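PDB 3GMV: beta-lactamase inhibitory protein BLIP-I from Streptomyces exfoliatus, which probably binds and inhibits beta-lactamases through a protein-protein interface. Local coordinates for residues A[126-139]-A[145-156]. Sequence-based numbering, arbitrary orientation.
Sequences YCAAATGLFPPSAS and GVLTYRYQRSLT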
# COMPACT_ATOMS: atom_id res chain seq x y z
N TYR A 126 -3.36 -1.09 -6.10
CA TYR A 126 -4.71 -1.60 -6.06
C TYR A 126 -5.53 -0.75 -7.02
O TYR A 126 -5.57 0.48 -6.92
CB TYR A 126 -5.22 -1.44 -4.64
CG TYR A 126 -6.72 -1.62 -4.46
CD1 TYR A 126 -7.32 -2.87 -4.53
CD2 TYR A 126 -7.54 -0.51 -4.22
CE1 TYR A 126 -8.72 -3.01 -4.33
CE2 TYR A 126 -8.91 -0.66 -4.03
CZ TYR A 126 -9.49 -1.89 -4.09
OH TYR A 126 -10.86 -1.97 -3.91
N CYS A 127 -6.15 -1.41 -7.98
CA CYS A 127 -6.88 -0.68 -9.00
C CYS A 127 -8.38 -0.99 -8.93
O CYS A 127 -8.81 -2.10 -9.28
CB CYS A 127 -6.33 -1.07 -10.38
SG CYS A 127 -4.59 -0.82 -10.55
N ALA A 128 -9.18 -0.02 -8.50
CA ALA A 128 -10.63 -0.27 -8.32
C ALA A 128 -11.35 -0.03 -9.65
O ALA A 128 -11.04 0.92 -10.35
CB ALA A 128 -11.20 0.68 -7.28
N ALA A 129 -12.31 -0.90 -9.98
CA ALA A 129 -13.09 -0.74 -11.19
C ALA A 129 -14.25 0.25 -10.99
O ALA A 129 -14.86 0.69 -11.98
CB ALA A 129 -13.63 -2.10 -11.67
N ALA A 130 -14.55 0.59 -9.74
CA ALA A 130 -15.70 1.46 -9.46
C ALA A 130 -15.53 2.16 -8.12
O ALA A 130 -14.65 1.82 -7.34
CB ALA A 130 -17.01 0.63 -9.46
N THR A 131 -16.31 3.21 -7.87
CA THR A 131 -16.30 3.82 -6.54
C THR A 131 -16.98 2.92 -5.53
O THR A 131 -17.58 1.89 -5.89
CB THR A 131 -17.05 5.14 -6.58
OG1 THR A 131 -18.36 4.88 -7.10
CG2 THR A 131 -16.33 6.11 -7.49
N GLY A 132 -16.88 3.27 -4.25
CA GLY A 132 -17.64 2.60 -3.22
C GLY A 132 -16.88 1.50 -2.53
O GLY A 132 -15.68 1.33 -2.76
N LEU A 133 -17.60 0.73 -1.71
CA LEU A 133 -17.00 -0.35 -0.93
C LEU A 133 -16.90 -1.63 -1.75
O LEU A 133 -17.83 -1.99 -2.50
CB LEU A 133 -17.83 -0.66 0.32
CG LEU A 133 -17.77 0.29 1.52
CD1 LEU A 133 -18.75 -0.21 2.61
CD2 LEU A 133 -16.36 0.34 2.08
N PHE A 134 -15.79 -2.33 -1.56
CA PHE A 134 -15.58 -3.63 -2.16
C PHE A 134 -15.94 -3.67 -3.63
O PHE A 134 -16.66 -4.53 -4.06
CB PHE A 134 -16.31 -4.70 -1.34
CG PHE A 134 -15.69 -4.90 0.03
CD1 PHE A 134 -14.41 -5.43 0.15
CD2 PHE A 134 -16.35 -4.49 1.18
CE1 PHE A 134 -13.81 -5.61 1.39
CE2 PHE A 134 -15.76 -4.65 2.43
CZ PHE A 134 -14.49 -5.21 2.54
N PRO A 135 -15.38 -2.74 -4.42
CA PRO A 135 -15.61 -2.84 -5.85
C PRO A 135 -14.82 -3.99 -6.48
O PRO A 135 -13.90 -4.52 -5.85
CB PRO A 135 -15.08 -1.51 -6.37
CG PRO A 135 -13.95 -1.15 -5.41
CD PRO A 135 -14.36 -1.74 -4.06
N PRO A 136 -15.18 -4.40 -7.71
CA PRO A 136 -14.29 -5.28 -8.48
C PRO A 136 -12.92 -4.60 -8.57
O PRO A 136 -12.86 -3.38 -8.56
CB PRO A 136 -14.96 -5.33 -9.86
CG PRO A 136 -16.45 -4.96 -9.59
CD PRO A 136 -16.32 -3.91 -8.51
N SER A 137 -11.83 -5.36 -8.62
CA SER A 137 -10.53 -4.71 -8.59
C SER A 137 -9.46 -5.59 -9.21
O SER A 137 -9.67 -6.77 -9.45
CB SER A 137 -10.11 -4.36 -7.16
OG SER A 137 -9.88 -5.54 -6.39
N ALA A 138 -8.33 -4.96 -9.47
CA ALA A 138 -7.11 -5.72 -9.76
C ALA A 138 -5.99 -5.22 -8.84
O ALA A 138 -6.00 -4.06 -8.40
CB ALA A 138 -6.73 -5.57 -11.24
N SER A 139 -5.04 -6.11 -8.55
CA SER A 139 -3.86 -5.78 -7.77
C SER A 139 -2.64 -6.09 -8.63
O SER A 139 -2.58 -7.13 -9.30
CB SER A 139 -3.79 -6.67 -6.52
OG SER A 139 -4.89 -6.35 -5.66
N GLY A 145 10.62 -2.31 -10.37
CA GLY A 145 10.00 -1.83 -11.60
C GLY A 145 9.59 -2.90 -12.58
O GLY A 145 9.37 -2.59 -13.76
N VAL A 146 9.47 -4.14 -12.10
CA VAL A 146 8.99 -5.27 -12.93
C VAL A 146 7.78 -5.95 -12.28
O VAL A 146 7.72 -6.11 -11.06
CB VAL A 146 10.10 -6.30 -13.16
CG1 VAL A 146 9.59 -7.55 -13.94
CG2 VAL A 146 11.32 -5.62 -13.86
N LEU A 147 6.79 -6.32 -13.10
CA LEU A 147 5.59 -6.94 -12.51
C LEU A 147 5.86 -8.33 -11.91
O LEU A 147 6.26 -9.26 -12.62
CB LEU A 147 4.43 -6.97 -13.53
CG LEU A 147 3.07 -7.41 -12.95
CD1 LEU A 147 2.50 -6.33 -12.01
CD2 LEU A 147 2.07 -7.60 -14.10
N THR A 148 5.69 -8.47 -10.59
CA THR A 148 5.94 -9.74 -9.91
C THR A 148 4.67 -10.34 -9.30
O THR A 148 4.71 -11.46 -8.78
CB THR A 148 7.04 -9.57 -8.82
OG1 THR A 148 6.68 -8.47 -7.98
CG2 THR A 148 8.39 -9.25 -9.47
N TYR A 149 3.55 -9.61 -9.34
CA TYR A 149 2.27 -10.19 -8.87
C TYR A 149 1.11 -9.53 -9.58
O TYR A 149 1.09 -8.32 -9.70
CB TYR A 149 2.08 -9.98 -7.37
CG TYR A 149 0.81 -10.64 -6.83
CD1 TYR A 149 0.71 -12.02 -6.75
CD2 TYR A 149 -0.27 -9.89 -6.42
CE1 TYR A 149 -0.43 -12.65 -6.25
CE2 TYR A 149 -1.46 -10.52 -5.92
CZ TYR A 149 -1.51 -11.90 -5.85
OH TYR A 149 -2.63 -12.53 -5.37
N ARG A 150 0.12 -10.31 -10.01
CA ARG A 150 -1.09 -9.71 -10.59
C ARG A 150 -2.27 -10.59 -10.14
O ARG A 150 -2.15 -11.82 -10.08
CB ARG A 150 -0.98 -9.65 -12.13
CG ARG A 150 -0.57 -11.02 -12.79
CD ARG A 150 -0.32 -10.86 -14.32
NE ARG A 150 -1.53 -10.67 -15.13
CZ ARG A 150 -2.33 -11.66 -15.56
NH1 ARG A 150 -2.10 -12.93 -15.20
NH2 ARG A 150 -3.39 -11.39 -16.33
N TYR A 151 -3.37 -9.96 -9.79
CA TYR A 151 -4.56 -10.67 -9.35
C TYR A 151 -5.77 -9.82 -9.73
O TYR A 151 -5.68 -8.59 -9.72
CB TYR A 151 -4.52 -10.84 -7.82
CG TYR A 151 -5.61 -11.74 -7.31
CD1 TYR A 151 -5.49 -13.12 -7.41
CD2 TYR A 151 -6.76 -11.21 -6.73
CE1 TYR A 151 -6.49 -13.95 -6.95
CE2 TYR A 151 -7.76 -12.05 -6.27
CZ TYR A 151 -7.61 -13.41 -6.38
OH TYR A 151 -8.63 -14.22 -5.92
N GLN A 152 -6.90 -10.46 -10.02
CA GLN A 152 -8.13 -9.71 -10.18
C GLN A 152 -9.34 -10.40 -9.55
O GLN A 152 -9.40 -11.62 -9.48
CB GLN A 152 -8.42 -9.34 -11.64
CG GLN A 152 -8.83 -10.52 -12.51
CD GLN A 152 -10.33 -10.83 -12.42
OE1 GLN A 152 -11.14 -9.98 -12.03
NE2 GLN A 152 -10.69 -12.03 -12.79
N ARG A 153 -10.27 -9.59 -9.08
CA ARG A 153 -11.49 -10.10 -8.47
C ARG A 153 -12.69 -9.41 -9.10
O ARG A 153 -12.84 -8.19 -8.99
CB ARG A 153 -11.47 -9.79 -6.98
CG ARG A 153 -11.43 -8.26 -6.70
CD ARG A 153 -12.04 -7.88 -5.34
NE ARG A 153 -12.21 -6.43 -5.15
CZ ARG A 153 -11.60 -5.72 -4.19
NH1 ARG A 153 -11.82 -4.41 -4.07
NH2 ARG A 153 -10.79 -6.33 -3.32
N SER A 154 -13.50 -10.19 -9.81
CA SER A 154 -14.80 -9.74 -10.29
C SER A 154 -14.77 -8.70 -11.37
O SER A 154 -15.80 -8.05 -11.59
CB SER A 154 -15.66 -9.20 -9.13
OG SER A 154 -15.91 -10.25 -8.21
N LEU A 155 -13.65 -8.53 -12.07
CA LEU A 155 -13.62 -7.56 -13.16
C LEU A 155 -14.57 -7.94 -14.28
O LEU A 155 -14.79 -9.13 -14.52
CB LEU A 155 -12.22 -7.39 -13.73
CG LEU A 155 -11.21 -6.69 -12.83
CD1 LEU A 155 -9.88 -6.66 -13.60
CD2 LEU A 155 -11.67 -5.27 -12.42
N THR A 156 -15.06 -6.93 -14.98
CA THR A 156 -15.88 -7.10 -16.18
C THR A 156 -15.03 -6.61 -17.33
O THR A 156 -14.35 -5.59 -17.17
CB THR A 156 -17.11 -6.14 -16.17
OG1 THR A 156 -17.96 -6.47 -15.07
CG2 THR A 156 -17.93 -6.29 -17.46
OXT THR A 156 -15.03 -7.19 -18.41
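R150 and S139 meet through the backbone: CA of R150 lies 3.2 Å from O of S139 in a CA-H...O contact. The R150 side chain turns elsewhere, its guanidinium bonding to T87 and Y84. Y151 then pairs with S139 by two backbone hydrogen bonds, N to O in each direction. Q152 faces A138 in a non-hydrogen-bonded pair, the two CA atoms 4.1 Å apart. Both side chains point to the face where Y84 of helix 81-84 packs. R153 again pairs with S137 by two backbone bonds, and its side chain lies on the other face with S137 and S139. With CG between the backbone N and the carbonyl carbon (chi1 62°) and the chain extended from CG to NE, the guanidinium of R153 reaches the carbonyl of P135. NE of R153 donates to O of P135 at 2.6 Å. NH1 of R153 donates to the same oxygen of P135 at 2.7 Å. Both bonds are bent, but run close to the guanidinium plane. CB of S137 lies over one guanidinium face. NH1 of R153 lies 2.6 Å from OH of Y126, at the ring edge; ring and guanidinium planes are 60° apart. S154 follows with positive phi, its O close to the P136 ring. N of L155 donates to OE1 of Q152 (2.9 Å). CD2 of L155 meets CB of A129 at 3.8 Å, and CD1 meets CB of A138; L81 and Y84 also touch this side chain. The contact pairs the strands of the last hairpin, with 146-153 an edge strand of the antiparallel sheet. Its chemistry implies that R153 ties this strand to the loop before 137-143 through one twice-bonded carbonyl, while L155 joins the C-terminal tail to the sheet-helix core.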